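Local coordinates for protein membrane-bound lytic murein transglycosylase A (Burkholderia pseudomallei, PDB 6QK4) that probably cleaves peptidoglycan exolytically between N-acetylmuramic acid and N-acetylglucosamine, forming a 1,6-anhydro bond in the N-acetylmuramic acid, at residues 161-166 with 217-222; 196-201 with 231-236. All coordinates share one frame; numbering follows the deposited sequence.

Interaction 1. Residues 161-166 with 217-222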
loop_
_atom_site.group_PDB
_atom_site.type_symbol
_atom_site.label_atom_id
_atom_site.label_comp_id
_atom_site.label_asym_id
_atom_site.label_seq_id
_atom_site.Cartn_x
_atom_site.Cartn_y
_atom_site.Cartn_z
ATOM N N PRO A 161 8.142 16.734 -10.352
ATOM C CA PRO A 161 6.886 16.720 -11.133
ATOM C C PRO A 161 6.453 15.288 -11.423
ATOM O O PRO A 161 5.252 15.039 -11.597
ATOM C CB PRO A 161 7.248 17.505 -12.408
ATOM C CG PRO A 161 8.710 17.281 -12.575
ATOM C CD PRO A 161 9.286 17.200 -11.145
ATOM N N ILE A 162 7.413 14.357 -11.445
ATOM C CA ILE A 162 7.095 12.933 -11.615
ATOM C C ILE A 162 6.416 12.377 -10.368
ATOM O O ILE A 162 5.408 11.664 -10.461
ATOM C CB ILE A 162 8.357 12.108 -11.961
ATOM C CG1 ILE A 162 9.097 12.688 -13.172
ATOM C CG2 ILE A 162 7.999 10.619 -12.159
ATOM C CD1 ILE A 162 8.378 12.498 -14.473
ATOM N N GLU A 163 6.929 12.710 -9.176
ATOM C CA GLU A 163 6.219 12.345 -7.952
ATOM C C GLU A 163 4.814 12.941 -7.891
ATOM O O GLU A 163 3.884 12.279 -7.424
ATOM C CB GLU A 163 7.016 12.769 -6.723
ATOM C CG GLU A 163 8.386 12.129 -6.672
ATOM C CD GLU A 163 9.197 12.477 -5.430
ATOM O OE1 GLU A 163 8.619 12.865 -4.406
ATOM O OE2 GLU A 163 10.446 12.332 -5.493
ATOM N N ALA A 164 4.652 14.212 -8.292
ATOM C CA ALA A 164 3.325 14.820 -8.310
ATOM C C ALA A 164 2.384 14.043 -9.224
ATOM O O ALA A 164 1.227 13.783 -8.881
ATOM C CB ALA A 164 3.432 16.284 -8.791
ATOM N N PHE A 165 2.877 13.682 -10.400
ATOM C CA PHE A 165 2.113 12.896 -11.355
ATOM C C PHE A 165 1.662 11.581 -10.752
ATOM O O PHE A 165 0.510 11.175 -10.922
ATOM C CB PHE A 165 2.986 12.646 -12.575
ATOM C CG PHE A 165 2.304 11.930 -13.679
ATOM C CD1 PHE A 165 2.261 10.524 -13.704
ATOM C CD2 PHE A 165 1.719 12.662 -14.735
ATOM C CE1 PHE A 165 1.647 9.836 -14.769
ATOM C CE2 PHE A 165 1.113 11.981 -15.834
ATOM C CZ PHE A 165 1.087 10.583 -15.842
ATOM N N PHE A 166 2.568 10.864 -10.087
ATOM C CA PHE A 166 2.148 9.577 -9.516
ATOM C C PHE A 166 1.335 9.711 -8.254
ATOM O O PHE A 166 0.562 8.800 -7.941
ATOM C CB PHE A 166 3.371 8.678 -9.299
ATOM C CG PHE A 166 3.866 8.112 -10.609
ATOM C CD1 PHE A 166 3.063 7.229 -11.330
ATOM C CD2 PHE A 166 5.044 8.539 -11.173
ATOM C CE1 PHE A 166 3.463 6.756 -12.557
ATOM C CE2 PHE A 166 5.462 8.050 -12.397
ATOM C CZ PHE A 166 4.676 7.171 -13.097
ATOM N N GLY A 217 12.598 4.404 -12.884
ATOM C CA GLY A 217 13.177 4.504 -14.229
ATOM C C GLY A 217 12.677 5.734 -14.969
ATOM O O GLY A 217 13.425 6.375 -15.734
ATOM N N ILE A 218 11.412 6.093 -14.732
ATOM C CA ILE A 218 10.847 7.287 -15.335
ATOM C C ILE A 218 11.525 8.530 -14.767
ATOM O O ILE A 218 11.921 9.442 -15.518
ATOM C CB ILE A 218 9.324 7.297 -15.115
ATOM C CG1 ILE A 218 8.679 6.092 -15.849
ATOM C CG2 ILE A 218 8.725 8.695 -15.524
ATOM C CD1 ILE A 218 7.218 5.908 -15.547
ATOM N N LYS A 219 11.713 8.571 -13.442
ATOM C CA LYS A 219 12.461 9.680 -12.841
ATOM C C LYS A 219 13.853 9.787 -13.441
ATOM O O LYS A 219 14.380 10.892 -13.619
ATOM C CB LYS A 219 12.593 9.505 -11.328
ATOM C CG LYS A 219 11.368 9.800 -10.492
ATOM C CD LYS A 219 11.782 9.959 -9.017
ATOM C CE LYS A 219 10.604 9.878 -8.081
ATOM N NZ LYS A 219 10.863 9.159 -6.776
ATOM N N ALA A 220 14.481 8.648 -13.743
ATOM C CA ALA A 220 15.842 8.711 -14.250
ATOM C C ALA A 220 15.841 9.285 -15.657
ATOM O O ALA A 220 16.629 10.188 -15.985
ATOM C CB ALA A 220 16.483 7.324 -14.210
ATOM N N TRP A 221 14.925 8.791 -16.494
ATOM C CA TRP A 221 14.762 9.330 -17.841
ATOM C C TRP A 221 14.473 10.828 -17.820
ATOM O O TRP A 221 14.975 11.571 -18.670
ATOM C CB TRP A 221 13.643 8.584 -18.557
ATOM C CG TRP A 221 13.482 9.007 -19.977
ATOM C CD1 TRP A 221 14.035 8.416 -21.090
ATOM C CD2 TRP A 221 12.698 10.105 -20.453
ATOM N NE1 TRP A 221 13.649 9.096 -22.231
ATOM C CE2 TRP A 221 12.829 10.136 -21.866
ATOM C CE3 TRP A 221 11.904 11.074 -19.822
ATOM C CZ2 TRP A 221 12.183 11.093 -22.648
ATOM C CZ3 TRP A 221 11.266 12.026 -20.601
ATOM C CH2 TRP A 221 11.407 12.024 -21.995
ATOM N N ALA A 222 13.631 11.275 -16.885
ATOM C CA ALA A 222 13.333 12.699 -16.739
ATOM C C ALA A 222 14.579 13.490 -16.360
ATOM O O ALA A 222 14.805 14.589 -16.887
ATOM C CB ALA A 222 12.236 12.894 -15.689
#
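I162 carries most of the packing between helix 161-170 and helix 215-224, which run roughly antiparallel here, the axes of the two short segments making 145° and approaching to 10.3 Å. I162 leaves its backbone toward the partner helix, and CB already lies against CG of K219. From this branch point the two arms separate. I162 CG2, anti to the backbone N, fits between K219 and I218, 3.8 Å from K219 CG and 3.9 Å from I218 CG2. I162 CG1, anti to the carbonyl carbon (chi1 -54°), turns to A222 and stands 4.0 Å from A222 CB. The terminal CD1 then settles between I218 CG2 and A222 CB, so that I162 spans one turn of the opposite helix. Both helices fall within the MltA-specific insert domain, the family's characteristic insertion, and the isoleucines and A222 at their interface are buried. One turn on from I162, F166 offers the edge of its ring to I218: F166 CZ meets I218 CD1 at 3.7 Å, near the ring plane. I162 CG2 also lies in plane at the edge of this ring, while F165 CD1 sits over one face. On the other flank, K219 runs alongside I162 pointing the other way, and bends at its last torsion (chi4 142°), K219 CE coming 3.5 Å from E163 CG. The carboxylate of E163, on a side chain extended beyond CG, forms a long salt bridge through E163 OE2 to K219 NZ (3.4 Å), with a weak hydrogen bond. The ammonium has a stronger partner in D326, beyond the two helices, and also bonds to Q216. Two nearby carboxylates would be expected to favour the charged form of K219. At the start of helix 161-170, D160 OD1 accepts from E163 N.

Interaction 2. Residues 196-201 with 231-236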
loop_
_atom_site.group_PDB
_atom_site.type_symbol
_atom_site.label_atom_id
_atom_site.label_comp_id
_atom_site.label_asym_id
_atom_site.label_seq_id
_atom_site.Cartn_x
_atom_site.Cartn_y
_atom_site.Cartn_z
ATOM N N ARG A 196 -3.689 7.914 -19.511
ATOM C CA ARG A 196 -2.744 7.295 -20.440
ATOM C C ARG A 196 -1.388 7.237 -19.766
ATOM O O ARG A 196 -0.810 8.278 -19.439
ATOM C CB ARG A 196 -2.641 8.068 -21.765
ATOM C CG ARG A 196 -3.970 8.362 -22.401
ATOM C CD ARG A 196 -3.831 8.732 -23.858
ATOM N NE ARG A 196 -5.130 9.141 -24.392
ATOM C CZ ARG A 196 -5.315 10.109 -25.287
ATOM N NH1 ARG A 196 -4.272 10.771 -25.783
ATOM N NH2 ARG A 196 -6.546 10.402 -25.702
ATOM N N SER A 197 -0.858 6.034 -19.610
ATOM C CA SER A 197 0.355 5.862 -18.831
ATOM C C SER A 197 1.593 6.405 -19.558
ATOM O O SER A 197 1.907 6.007 -20.687
ATOM C CB SER A 197 0.541 4.374 -18.498
ATOM O OG SER A 197 1.922 4.112 -18.469
ATOM N N ILE A 198 2.343 7.279 -18.877
ATOM C CA ILE A 198 3.594 7.758 -19.440
ATOM C C ILE A 198 4.660 6.666 -19.480
ATOM O O ILE A 198 5.586 6.742 -20.289
ATOM C CB ILE A 198 4.078 9.004 -18.687
ATOM C CG1 ILE A 198 4.365 8.680 -17.190
ATOM C CG2 ILE A 198 3.039 10.096 -18.822
ATOM C CD1 ILE A 198 5.014 9.866 -16.406
ATOM N N GLY A 199 4.587 5.659 -18.603
ATOM C CA GLY A 199 5.526 4.552 -18.734
ATOM C C GLY A 199 5.346 3.800 -20.046
ATOM O O GLY A 199 6.319 3.461 -20.719
ATOM N N LYS A 200 4.101 3.470 -20.378
ATOM C CA LYS A 200 3.802 2.838 -21.654
ATOM C C LYS A 200 4.239 3.704 -22.833
ATOM O O LYS A 200 4.709 3.193 -23.864
ATOM C CB LYS A 200 2.300 2.550 -21.728
ATOM C CG LYS A 200 1.869 1.950 -23.058
ATOM C CD LYS A 200 0.415 1.502 -22.992
ATOM C CE LYS A 200 -0.053 0.937 -24.335
ATOM N NZ LYS A 200 -1.365 0.213 -24.152
ATOM N N TRP A 201 4.110 5.021 -22.702
ATOM C CA TRP A 201 4.592 5.883 -23.769
ATOM C C TRP A 201 6.101 5.754 -23.932
ATOM O O TRP A 201 6.603 5.639 -25.064
ATOM C CB TRP A 201 4.196 7.341 -23.498
ATOM C CG TRP A 201 4.319 8.176 -24.739
ATOM C CD1 TRP A 201 3.335 8.475 -25.625
ATOM C CD2 TRP A 201 5.505 8.764 -25.228
ATOM N NE1 TRP A 201 3.828 9.253 -26.636
ATOM C CE2 TRP A 201 5.171 9.443 -26.429
ATOM C CE3 TRP A 201 6.824 8.827 -24.758
ATOM C CZ2 TRP A 201 6.099 10.136 -27.152
ATOM C CZ3 TRP A 201 7.750 9.508 -25.490
ATOM C CH2 TRP A 201 7.392 10.152 -26.688
ATOM N N ALA A 231 6.325 17.853 -21.787
ATOM C CA ALA A 231 5.604 17.222 -22.897
ATOM C C ALA A 231 5.247 15.769 -22.605
ATOM O O ALA A 231 4.190 15.291 -23.038
ATOM C CB ALA A 231 6.420 17.308 -24.190
ATOM N N LEU A 232 6.096 15.041 -21.878
ATOM C CA LEU A 232 5.726 13.668 -21.539
ATOM C C LEU A 232 4.504 13.646 -20.639
ATOM O O LEU A 232 3.556 12.874 -20.858
ATOM C CB LEU A 232 6.899 12.955 -20.859
ATOM C CG LEU A 232 6.669 11.530 -20.287
ATOM C CD1 LEU A 232 6.216 10.500 -21.349
ATOM C CD2 LEU A 232 7.935 11.063 -19.517
ATOM N N LEU A 233 4.490 14.504 -19.617
ATOM C CA LEU A 233 3.363 14.460 -18.703
ATOM C C LEU A 233 2.067 14.842 -19.419
ATOM O O LEU A 233 1.001 14.261 -19.131
ATOM C CB LEU A 233 3.639 15.349 -17.495
ATOM C CG LEU A 233 4.928 15.069 -16.720
ATOM C CD1 LEU A 233 4.966 15.836 -15.444
ATOM C CD2 LEU A 233 5.020 13.603 -16.368
ATOM N N ASP A 234 2.163 15.752 -20.411
ATOM C CA ASP A 234 1.005 16.181 -21.182
ATOM C C ASP A 234 0.435 15.070 -22.058
ATOM O O ASP A 234 -0.704 15.188 -22.514
ATOM C CB ASP A 234 1.371 17.362 -22.059
ATOM C CG ASP A 234 1.374 18.659 -21.318
ATOM O OD1 ASP A 234 0.971 18.680 -20.127
ATOM O OD2 ASP A 234 1.802 19.657 -21.918
ATOM N N THR A 235 1.168 13.980 -22.276
ATOM C CA THR A 235 0.566 12.879 -23.012
ATOM C C THR A 235 -0.516 12.157 -22.216
ATOM O O THR A 235 -1.175 11.285 -22.783
ATOM C CB THR A 235 1.627 11.868 -23.456
ATOM O OG1 THR A 235 2.129 11.179 -22.311
ATOM C CG2 THR A 235 2.761 12.544 -24.184
ATOM N N ASN A 236 -0.692 12.454 -20.909
ATOM C CA ASN A 236 -1.783 11.919 -20.109
ATOM C C ASN A 236 -2.855 12.980 -19.937
ATOM O O ASN A 236 -2.693 13.884 -19.102
ATOM C CB ASN A 236 -1.282 11.446 -18.727
ATOM C CG ASN A 236 -2.427 11.060 -17.802
ATOM O OD1 ASN A 236 -3.486 10.659 -18.278
ATOM N ND2 ASN A 236 -2.240 11.187 -16.465
#
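This is a partly buried contact in the MltA-specific insert domain, between the start of helix 198-204, with its lead-in residues, and the last part of helix 229-234 with the residues after it. S197 is the N-cap of the first helix; S197 OG accepts an almost straight bond from K200 N (3.0 Å, N-H...O angle 178°). Directly after it, I198 drives into the partner. I198 CG1 takes the crowded position between backbone N and carbonyl carbon (chi1 62°), sending I198 CD1 to L233 CD2 at 3.7 Å, while I198 CB rests against L232 CD1 and I198 CG2 lies 3.5 Å from L232 O. That carbonyl is gripped twice from its own segment, by T235 N and by T235 OG1, the latter bond, T235 OG1 to L232 O, a short 2.6 Å in the carbonyl plane. L232 CD1 also reaches W201 CE3, and T235 CG2 lies over one face of the indole, offset toward its rim. Further along, N236 OD1 is shared between R238 N and R196 N. R196 N lies 3.0 Å from N236 OD1, 55° out of the side-chain amide plane rather than on a lone pair.

The two contacts tie together four helices of the MltA-specific insert domain, and their segments alternate along the chain. In interaction 1 the pairing is helix against helix and buried, with a charged pair at one flank. Interaction 2 is only partly buried and adds a backbone-to-side-chain-amide bond, while a cap steadies the first helix from within its own segment. Their centres lie 11 Å apart, and residues that take no part in interaction 1 bridge to interaction 2. The ring of F165 touches I198, L233 and N236, with F165 CZ 3.6 Å from I198 CG2, and W221 CZ3 packs on L232 CD2 at 3.6 Å. I162 and I218 likewise reach L233 and I198, so that the two contacts share apolar packing.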